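Local atomic coordinates of esterase (Staphylococcus aureus subsp. aureus USA300_TCH1516, PDB entry 3D7R), a protein that probably hydrolyses ester bonds, as an esterase-like member of the alpha/beta hydrolase fold whose natural substrate is not established. Residues K62-P67 with F114-L119; Y101-G104 with Q110-P113; G227-M232 with L239-K244. All blocks are in the same frame, centred on the assembly; numbering follows the deposited sequence.

Contact 1. Residues K62-P67 with F114-L119. With DMS (dimethyl sulfoxide), chain O.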
loop_
_atom_site.group_PDB
_atom_site.type_symbol
_atom_site.label_atom_id
_atom_site.label_comp_id
_atom_site.label_asym_id
_atom_site.label_seq_id
_atom_site.Cartn_x
_atom_site.Cartn_y
_atom_site.Cartn_z
ATOM N N LYS A 62 -19.097 0.483 8.290
ATOM C CA LYS A 62 -19.270 -0.757 9.053
ATOM C C LYS A 62 -17.946 -1.200 9.684
ATOM O O LYS A 62 -16.876 -0.971 9.120
ATOM C CB LYS A 62 -19.826 -1.869 8.154
ATOM C CG LYS A 62 -21.210 -1.548 7.630
ATOM C CD LYS A 62 -21.614 -2.465 6.523
ATOM C CE LYS A 62 -23.069 -2.211 6.160
ATOM N NZ LYS A 62 -23.494 -3.046 4.999
ATOM N N LYS A 63 -18.020 -1.840 10.847
ATOM C CA LYS A 63 -16.804 -2.360 11.449
ATOM C C LYS A 63 -16.192 -3.409 10.519
ATOM O O LYS A 63 -16.872 -4.301 10.040
ATOM C CB LYS A 63 -17.067 -2.921 12.854
ATOM C CG LYS A 63 -17.285 -1.808 13.906
ATOM C CD LYS A 63 -16.027 -0.924 14.054
ATOM C CE LYS A 63 -16.139 0.046 15.216
ATOM N NZ LYS A 63 -15.230 1.218 15.001
ATOM N N HIS A 64 -14.906 -3.269 10.240
ATOM C CA HIS A 64 -14.210 -4.232 9.403
ATOM C C HIS A 64 -13.924 -5.509 10.203
ATOM O O HIS A 64 -13.481 -5.443 11.343
ATOM C CB HIS A 64 -12.908 -3.640 8.883
ATOM C CG HIS A 64 -12.207 -4.523 7.898
ATOM N ND1 HIS A 64 -12.719 -4.795 6.646
ATOM C CD2 HIS A 64 -11.048 -5.219 7.993
ATOM C CE1 HIS A 64 -11.898 -5.611 6.007
ATOM N NE2 HIS A 64 -10.874 -5.878 6.798
ATOM N N LYS A 65 -14.172 -6.660 9.590
ATOM C CA LYS A 65 -14.060 -7.946 10.282
ATOM C C LYS A 65 -13.135 -8.890 9.521
ATOM O O LYS A 65 -13.091 -8.847 8.309
ATOM C CB LYS A 65 -15.455 -8.573 10.397
ATOM C CG LYS A 65 -16.304 -8.008 11.544
ATOM C CD LYS A 65 -17.747 -8.470 11.437
ATOM C CE LYS A 65 -18.582 -7.934 12.607
ATOM N NZ LYS A 65 -19.844 -8.700 12.791
ATOM N N GLN A 66 -12.398 -9.748 10.225
ATOM C CA GLN A 66 -11.657 -10.813 9.529
ATOM C C GLN A 66 -12.607 -11.676 8.683
ATOM O O GLN A 66 -13.763 -11.838 9.038
ATOM C CB GLN A 66 -10.841 -11.683 10.504
ATOM C CG GLN A 66 -11.604 -12.465 11.528
ATOM C CD GLN A 66 -10.654 -13.196 12.497
ATOM O OE1 GLN A 66 -9.762 -13.944 12.075
ATOM N NE2 GLN A 66 -10.842 -12.960 13.800
ATOM N N PRO A 67 -12.130 -12.203 7.544
ATOM C CA PRO A 67 -13.002 -13.077 6.747
ATOM C C PRO A 67 -13.472 -14.267 7.595
ATOM O O PRO A 67 -12.670 -14.859 8.319
ATOM C CB PRO A 67 -12.075 -13.562 5.618
ATOM C CG PRO A 67 -11.032 -12.533 5.548
ATOM C CD PRO A 67 -10.807 -12.035 6.925
ATOM N N PHE A 114 -7.808 -11.384 0.839
ATOM C CA PHE A 114 -6.465 -11.737 0.379
ATOM C C PHE A 114 -5.394 -10.867 1.048
ATOM O O PHE A 114 -4.225 -11.279 1.148
ATOM C CB PHE A 114 -6.355 -11.588 -1.154
ATOM C CG PHE A 114 -6.959 -12.733 -1.939
ATOM C CD1 PHE A 114 -7.969 -13.539 -1.401
ATOM C CD2 PHE A 114 -6.520 -13.009 -3.224
ATOM C CE1 PHE A 114 -8.520 -14.614 -2.139
ATOM C CE2 PHE A 114 -7.080 -14.065 -3.970
ATOM C CZ PHE A 114 -8.075 -14.866 -3.417
ATOM N N HIS A 115 -5.772 -9.658 1.474
ATOM C CA HIS A 115 -4.875 -8.832 2.286
ATOM C C HIS A 115 -4.676 -9.486 3.648
ATOM O O HIS A 115 -3.568 -9.521 4.161
ATOM C CB HIS A 115 -5.418 -7.413 2.494
ATOM C CG HIS A 115 -5.167 -6.469 1.353
ATOM N ND1 HIS A 115 -6.180 -5.757 0.742
ATOM C CD2 HIS A 115 -4.020 -6.085 0.745
ATOM C CE1 HIS A 115 -5.671 -5.001 -0.217
ATOM N NE2 HIS A 115 -4.360 -5.175 -0.229
ATOM N N TRP A 116 -5.756 -9.993 4.240
ATOM C CA TRP A 116 -5.642 -10.693 5.515
ATOM C C TRP A 116 -4.648 -11.834 5.393
ATOM O O TRP A 116 -3.756 -12.009 6.233
ATOM C CB TRP A 116 -7.017 -11.201 5.952
ATOM C CG TRP A 116 -7.791 -10.100 6.609
ATOM C CD1 TRP A 116 -8.469 -9.071 5.995
ATOM C CD2 TRP A 116 -7.913 -9.880 8.012
ATOM N NE1 TRP A 116 -9.027 -8.250 6.948
ATOM C CE2 TRP A 116 -8.687 -8.714 8.191
ATOM C CE3 TRP A 116 -7.454 -10.561 9.136
ATOM C CZ2 TRP A 116 -9.014 -8.223 9.454
ATOM C CZ3 TRP A 116 -7.758 -10.057 10.389
ATOM C CH2 TRP A 116 -8.535 -8.902 10.538
ATOM N N ARG A 117 -4.780 -12.576 4.304
ATOM C CA ARG A 117 -3.950 -13.751 4.085
ATOM C C ARG A 117 -2.479 -13.372 3.839
ATOM O O ARG A 117 -1.574 -14.005 4.387
ATOM C CB ARG A 117 -4.537 -14.554 2.936
ATOM C CG ARG A 117 -3.840 -15.832 2.664
ATOM C CD ARG A 117 -4.695 -16.661 1.755
ATOM N NE ARG A 117 -3.969 -17.867 1.456
ATOM C CZ ARG A 117 -4.244 -18.679 0.447
ATOM N NH1 ARG A 117 -5.261 -18.399 -0.380
ATOM N NH2 ARG A 117 -3.485 -19.759 0.274
ATOM N N LEU A 118 -2.250 -12.329 3.040
ATOM C CA LEU A 118 -0.897 -11.834 2.781
ATOM C C LEU A 118 -0.199 -11.390 4.073
ATOM O O LEU A 118 0.956 -11.715 4.302
ATOM C CB LEU A 118 -0.930 -10.662 1.781
ATOM C CG LEU A 118 0.385 -9.896 1.515
ATOM C CD1 LEU A 118 1.521 -10.836 1.014
ATOM C CD2 LEU A 118 0.177 -8.725 0.525
ATOM N N LEU A 119 -0.906 -10.610 4.888
ATOM C CA LEU A 119 -0.352 -10.102 6.142
ATOM C C LEU A 119 -0.005 -11.226 7.123
ATOM O O LEU A 119 1.032 -11.195 7.792
ATOM C CB LEU A 119 -1.306 -9.075 6.754
ATOM C CG LEU A 119 -1.048 -7.626 6.270
ATOM C CD1 LEU A 119 -1.050 -7.486 4.751
ATOM C CD2 LEU A 119 -2.066 -6.690 6.879
HETATM S S DMS O . -17.414 -6.379 7.691
HETATM O O DMS O . -15.712 -6.448 7.123
HETATM C C1 DMS O . -18.342 -5.176 6.692
HETATM C C2 DMS O . -18.293 -7.911 7.251
#

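Contact 2. Residues Y101-G104 with Q110-P113. With DMS (dimethyl sulfoxide), chain I.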
loop_
_atom_site.group_PDB
_atom_site.type_symbol
_atom_site.label_atom_id
_atom_site.label_comp_id
_atom_site.label_asym_id
_atom_site.label_seq_id
_atom_site.Cartn_x
_atom_site.Cartn_y
_atom_site.Cartn_z
ATOM N N TYR A 101 1.515 -1.593 8.234
ATOM C CA TYR A 101 1.054 -1.983 6.900
ATOM C C TYR A 101 -0.109 -1.127 6.414
ATOM O O TYR A 101 -1.175 -1.132 7.043
ATOM C CB TYR A 101 0.681 -3.486 6.827
ATOM C CG TYR A 101 0.559 -3.940 5.383
ATOM C CD1 TYR A 101 1.621 -4.585 4.736
ATOM C CD2 TYR A 101 -0.590 -3.669 4.649
ATOM C CE1 TYR A 101 1.522 -4.959 3.403
ATOM C CE2 TYR A 101 -0.697 -4.038 3.326
ATOM C CZ TYR A 101 0.362 -4.673 2.710
ATOM O OH TYR A 101 0.246 -5.021 1.394
ATOM N N ILE A 102 0.082 -0.439 5.281
ATOM C CA ILE A 102 -0.946 0.441 4.694
ATOM C C ILE A 102 -1.572 -0.264 3.476
ATOM O O ILE A 102 -0.949 -0.363 2.416
ATOM C CB ILE A 102 -0.358 1.830 4.285
ATOM C CG1 ILE A 102 0.506 2.457 5.417
ATOM C CG2 ILE A 102 -1.479 2.772 3.834
ATOM C CD1 ILE A 102 -0.194 2.607 6.805
ATOM N N HIS A 103 -2.798 -0.759 3.641
ATOM C CA HIS A 103 -3.395 -1.649 2.666
ATOM C C HIS A 103 -3.878 -0.915 1.403
ATOM O O HIS A 103 -4.260 0.261 1.462
ATOM C CB HIS A 103 -4.535 -2.440 3.305
ATOM C CG HIS A 103 -5.760 -1.620 3.575
ATOM N ND1 HIS A 103 -6.712 -1.370 2.611
ATOM C CD2 HIS A 103 -6.200 -1.014 4.703
ATOM C CE1 HIS A 103 -7.690 -0.650 3.132
ATOM N NE2 HIS A 103 -7.405 -0.423 4.402
ATOM N N GLY A 104 -3.838 -1.599 0.259
ATOM C CA GLY A 104 -4.367 -1.019 -0.993
ATOM C C GLY A 104 -5.895 -0.972 -1.057
ATOM O O GLY A 104 -6.595 -1.486 -0.170
ATOM N N GLN A 110 -11.945 -1.299 1.656
ATOM C CA GLN A 110 -11.349 -1.819 2.873
ATOM C C GLN A 110 -10.434 -2.991 2.491
ATOM O O GLN A 110 -10.359 -3.359 1.289
ATOM C CB GLN A 110 -12.453 -2.259 3.851
ATOM C CG GLN A 110 -13.369 -1.137 4.331
ATOM C CD GLN A 110 -12.696 -0.114 5.261
ATOM O OE1 GLN A 110 -11.520 0.223 5.112
ATOM N NE2 GLN A 110 -13.476 0.420 6.197
ATOM N N PRO A 111 -9.696 -3.565 3.477
ATOM C CA PRO A 111 -8.852 -4.696 3.110
ATOM C C PRO A 111 -9.608 -5.879 2.507
ATOM O O PRO A 111 -10.704 -6.233 2.948
ATOM C CB PRO A 111 -8.199 -5.108 4.436
ATOM C CG PRO A 111 -8.222 -3.863 5.258
ATOM C CD PRO A 111 -9.536 -3.217 4.901
ATOM N N SER A 112 -8.983 -6.467 1.493
ATOM C CA SER A 112 -9.434 -7.690 0.855
ATOM C C SER A 112 -9.213 -8.850 1.804
ATOM O O SER A 112 -8.315 -8.783 2.627
ATOM C CB SER A 112 -8.567 -7.904 -0.390
ATOM O OG SER A 112 -8.825 -9.159 -0.946
ATOM N N PRO A 113 -10.001 -9.938 1.677
ATOM C CA PRO A 113 -9.666 -11.154 2.418
ATOM C C PRO A 113 -8.271 -11.679 2.059
ATOM O O PRO A 113 -7.633 -12.335 2.894
ATOM C CB PRO A 113 -10.747 -12.155 1.976
ATOM C CG PRO A 113 -11.325 -11.580 0.732
ATOM C CD PRO A 113 -11.223 -10.105 0.867
HETATM S S DMS I . -9.188 -10.098 -4.683
HETATM O O DMS I . -8.350 -9.125 -3.451
HETATM C C1 DMS I . -7.920 -10.834 -5.752
HETATM C C2 DMS I . -9.836 -11.617 -3.928
#

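Contact 3. Residues G227-M232 with L239-K244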
loop_
_atom_site.group_PDB
_atom_site.type_symbol
_atom_site.label_atom_id
_atom_site.label_comp_id
_atom_site.label_asym_id
_atom_site.label_seq_id
_atom_site.Cartn_x
_atom_site.Cartn_y
_atom_site.Cartn_z
ATOM N N GLY A 227 -10.922 4.914 -13.442
ATOM C CA GLY A 227 -11.248 4.530 -12.054
ATOM C C GLY A 227 -10.338 5.171 -11.009
ATOM O O GLY A 227 -10.812 5.729 -10.018
ATOM N N VAL A 228 -9.029 5.106 -11.233
ATOM C CA VAL A 228 -8.054 5.690 -10.311
ATOM C C VAL A 228 -8.211 7.225 -10.263
ATOM O O VAL A 228 -8.319 7.813 -9.168
ATOM C CB VAL A 228 -6.595 5.227 -10.668
ATOM C CG1 VAL A 228 -5.524 6.006 -9.910
ATOM C CG2 VAL A 228 -6.441 3.717 -10.418
ATOM N N ASN A 229 -8.276 7.867 -11.438
ATOM C CA ASN A 229 -8.515 9.323 -11.495
ATOM C C ASN A 229 -9.737 9.732 -10.661
ATOM O O ASN A 229 -9.654 10.594 -9.777
ATOM C CB ASN A 229 -8.726 9.807 -12.944
ATOM C CG ASN A 229 -7.438 9.766 -13.799
ATOM O OD1 ASN A 229 -7.495 9.972 -15.014
ATOM N ND2 ASN A 229 -6.303 9.500 -13.179
ATOM N N GLU A 230 -10.873 9.100 -10.937
ATOM C CA GLU A 230 -12.141 9.494 -10.315
ATOM C C GLU A 230 -12.131 9.246 -8.809
ATOM O O GLU A 230 -12.557 10.091 -8.018
ATOM C CB GLU A 230 -13.315 8.770 -10.980
ATOM C CG GLU A 230 -13.594 9.219 -12.420
ATOM C CD GLU A 230 -14.010 10.687 -12.512
ATOM O OE1 GLU A 230 -14.939 11.125 -11.802
ATOM O OE2 GLU A 230 -13.392 11.412 -13.294
ATOM N N ILE A 231 -11.634 8.093 -8.398
ATOM C CA ILE A 231 -11.586 7.806 -6.961
ATOM C C ILE A 231 -10.638 8.776 -6.245
ATOM O O ILE A 231 -10.988 9.352 -5.218
ATOM C CB ILE A 231 -11.198 6.355 -6.677
ATOM C CG1 ILE A 231 -12.276 5.405 -7.216
ATOM C CG2 ILE A 231 -10.990 6.134 -5.148
ATOM C CD1 ILE A 231 -11.860 3.930 -7.103
HETATM N N MSE A 232 -9.461 8.982 -6.814
HETATM C CA MSE A 232 -8.450 9.858 -6.200
HETATM C C MSE A 232 -8.862 11.327 -6.180
HETATM O O MSE A 232 -8.543 12.040 -5.220
HETATM C CB MSE A 232 -7.069 9.676 -6.858
HETATM C CG MSE A 232 -6.537 8.257 -6.743
HETATM SE SE MSE A 232 -6.162 7.790 -4.885
HETATM C CE MSE A 232 -4.598 8.910 -4.590
ATOM N N LEU A 239 -7.535 19.164 -4.134
ATOM C CA LEU A 239 -6.103 19.181 -4.468
ATOM C C LEU A 239 -5.868 18.547 -5.825
ATOM O O LEU A 239 -6.508 17.543 -6.151
ATOM C CB LEU A 239 -5.254 18.445 -3.423
ATOM C CG LEU A 239 -5.034 19.076 -2.048
ATOM C CD1 LEU A 239 -4.270 18.087 -1.182
ATOM C CD2 LEU A 239 -4.262 20.413 -2.143
ATOM N N PRO A 240 -4.949 19.122 -6.629
ATOM C CA PRO A 240 -4.614 18.494 -7.922
ATOM C C PRO A 240 -3.999 17.109 -7.710
ATOM O O PRO A 240 -3.241 16.910 -6.742
ATOM C CB PRO A 240 -3.562 19.426 -8.520
ATOM C CG PRO A 240 -3.637 20.689 -7.742
ATOM C CD PRO A 240 -4.170 20.348 -6.384
ATOM N N LEU A 241 -4.311 16.167 -8.604
ATOM C CA LEU A 241 -3.746 14.811 -8.515
ATOM C C LEU A 241 -2.218 14.800 -8.547
ATOM O O LEU A 241 -1.581 13.837 -8.088
ATOM C CB LEU A 241 -4.320 13.900 -9.625
ATOM C CG LEU A 241 -5.822 13.576 -9.506
ATOM C CD1 LEU A 241 -6.258 12.532 -10.535
ATOM C CD2 LEU A 241 -6.192 13.117 -8.110
ATOM N N THR A 242 -1.629 15.862 -9.093
ATOM C CA THR A 242 -0.163 15.961 -9.192
ATOM C C THR A 242 0.510 16.430 -7.881
ATOM O O THR A 242 1.742 16.369 -7.766
ATOM C CB THR A 242 0.268 16.917 -10.325
ATOM O OG1 THR A 242 -0.338 18.185 -10.107
ATOM C CG2 THR A 242 -0.169 16.385 -11.706
ATOM N N ASP A 243 -0.288 16.913 -6.918
ATOM C CA ASP A 243 0.226 17.260 -5.585
ATOM C C ASP A 243 1.065 16.093 -5.083
ATOM O O ASP A 243 0.639 14.935 -5.149
ATOM C CB ASP A 243 -0.930 17.544 -4.606
ATOM C CG ASP A 243 -0.454 18.060 -3.246
ATOM O OD1 ASP A 243 -0.833 19.185 -2.874
ATOM O OD2 ASP A 243 0.298 17.374 -2.531
ATOM N N LYS A 244 2.261 16.392 -4.595
ATOM C CA LYS A 244 3.184 15.361 -4.143
ATOM C C LYS A 244 2.630 14.488 -3.012
ATOM O O LYS A 244 3.074 13.363 -2.820
ATOM C CB LYS A 244 4.511 15.988 -3.729
ATOM C CG LYS A 244 4.451 16.935 -2.504
ATOM C CD LYS A 244 5.833 17.571 -2.232
ATOM C CE LYS A 244 5.863 18.306 -0.903
ATOM N NZ LYS A 244 5.067 19.558 -0.983
#

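Contact 1. Residues K62-P67 with F114-L119
An indole N-H given to an imidazole nitrogen is the unusual feature here: Trp116 NE1 donates to His64 NE2 over 3.0 Å. The bond is nearly straight (167° at the hydrogen) and lies in the indole plane, while the donor stands somewhat out of the His64 ring plane. With NE2 acting as acceptor, the imidazole is probably neutral and protonated on ND1. The rings meet rim to rim without stacking. His64 reaches this place because its CG stands anti to the backbone N (chi1 -174°).

One face of the same indole is covered by Gln66 and Pro67. Gln66 CB sits 3.7 Å from the centroid of the Trp116 six-membered ring, and Pro67 CD lies equally close to that of the five-membered ring, both as CH-pi contacts. Residues 62-67 belong to the loop that follows helix 46-61 and leads to strand 75-81; they pack on the Trp116 side chain of helix 113-126, the helix that joins strands 98-102 and 129-133 in this alpha/beta hydrolase fold. From strand 84-90, Phe87 meets Trp116 edge-to-face, and Gln85 OE1 accepts the backbone N-H of His64. A dimethyl sulfoxide oxygen, probably from the crystallisation liquor, takes the N-H of Lys65 at 2.9 Å.

Contact 2. Residues Y101-G104 with Q110-P113
Pro111 lays its ring over the imidazole of His103: Pro111 CG stands 3.6 Å from the ring centroid and 11° off the normal, a CH-pi contact over the centre of the face. Pro111 CD adds a second touch, 3.5 Å from His103 NE2, and the carbonyl carbon of Gln110 approaches His103 CE1 obliquely at 3.7 Å.

The imidazole is oriented by bonds at both nitrogens. With CG between the backbone N and the carbonyl carbon (chi1 73°), the ring turns back far enough for His103 ND1 to donate to Gly104 O (2.8 Å). NE2 is hydrogen-bonded to Lys137 NZ, which also binds Gln110 OE1, while the ring of Tyr135 stacks on His103. His103 and Gly104 open a His-Gly-Gly sequence directly after a strand, consistent with the oxyanion-hole loop of the hormone-sensitive-lipase branch of this fold.

Ser112 is the N-cap of helix 113-126: its OG accepts the N-H of Phe114, and its own backbone N is hydrogen-bonded to His115 ND1. The chain reaches this cap by looping round from the end of strand 98-102, which lies between strands 129-133 and 166-171, bonded through Tyr101 to Val131 and through Ile102 to Met169.

Contact 3. Residues G227-M232 with L239-K244
Leu241 carries the whole contact from its side, its two methyl groups each meeting a different residue of helix 225-236, Asn229 and Met232. No hydrogen bond links the two segments, and the buried area, 129 Å² summed over both, is small.

Followed in sequence, residues 239-244 first set up a turn. Pro240 begins a type I beta turn that ends at Asp243, closed by Asp243 N donating to Pro240 O over 3.0 Å. Leu241 occupies the second position of that turn, and its side chain is directed at the helix. Its CG is anti to the carbonyl carbon (chi1 -67°) and the chain continues extended to CD1 (chi2 -173°), which spreads the methyls over the two helix residues. CD1 comes to 4.0 Å from both the backbone O and the side-chain ND2 of Asn229, the two side chains crossing at about a right angle. CD2 rests on the backbone of the following turn, 3.7 Å from Met232 C, and touches Met232 CB at 3.8 Å. The rest of Met232, a selenomethionine, bends away at chi2 and chi3, so its selenium end takes no part. Asn229 and Met232 are three residues apart and so lie on a common side of the helix.

Beyond Leu241 the turn is held by bonds within its own loop: Leu241 O accepts Ser247 OG, Thr242 O accepts Asn250 ND2, and Asp243 OD2 receives Arg245 N.

The segment belongs to the loop that leaves helix 225-236 for strand 259-264. On the helix, Asn229 ND2 bonds Thr206 O, Met232 packs against Asn107 and Ile246, and Glu230 and Ile231 lean on Val49 and Phe52 of helix 46-61.

Overall arrangement
Contacts 1 and 2 form one continuous patch, their centres 7 Å apart. His64 CE1 lies 3.3 Å from Pro111 O, and Pro67 CG touches Pro113 CB at 3.6 Å. Their segments also converge on Asp171 at the end of strand 166-171: His115 binds its OD2, while Tyr101 OH and Gly104 N bind its OD1. Through His115, helix 113-126 is tied to the same aspartate as the His-Gly-Gly loop of contact 2, which would correspond to the oxyanion-hole loop of related hydrolases. Contact 3 stands apart, its centre 26 Å from contact 1 and 19 Å from contact 2, with nearest atoms about 13 and 10 Å away. The sodium ion is about 13 Å from the Trp116 side chain and about 14 Å from that of His103.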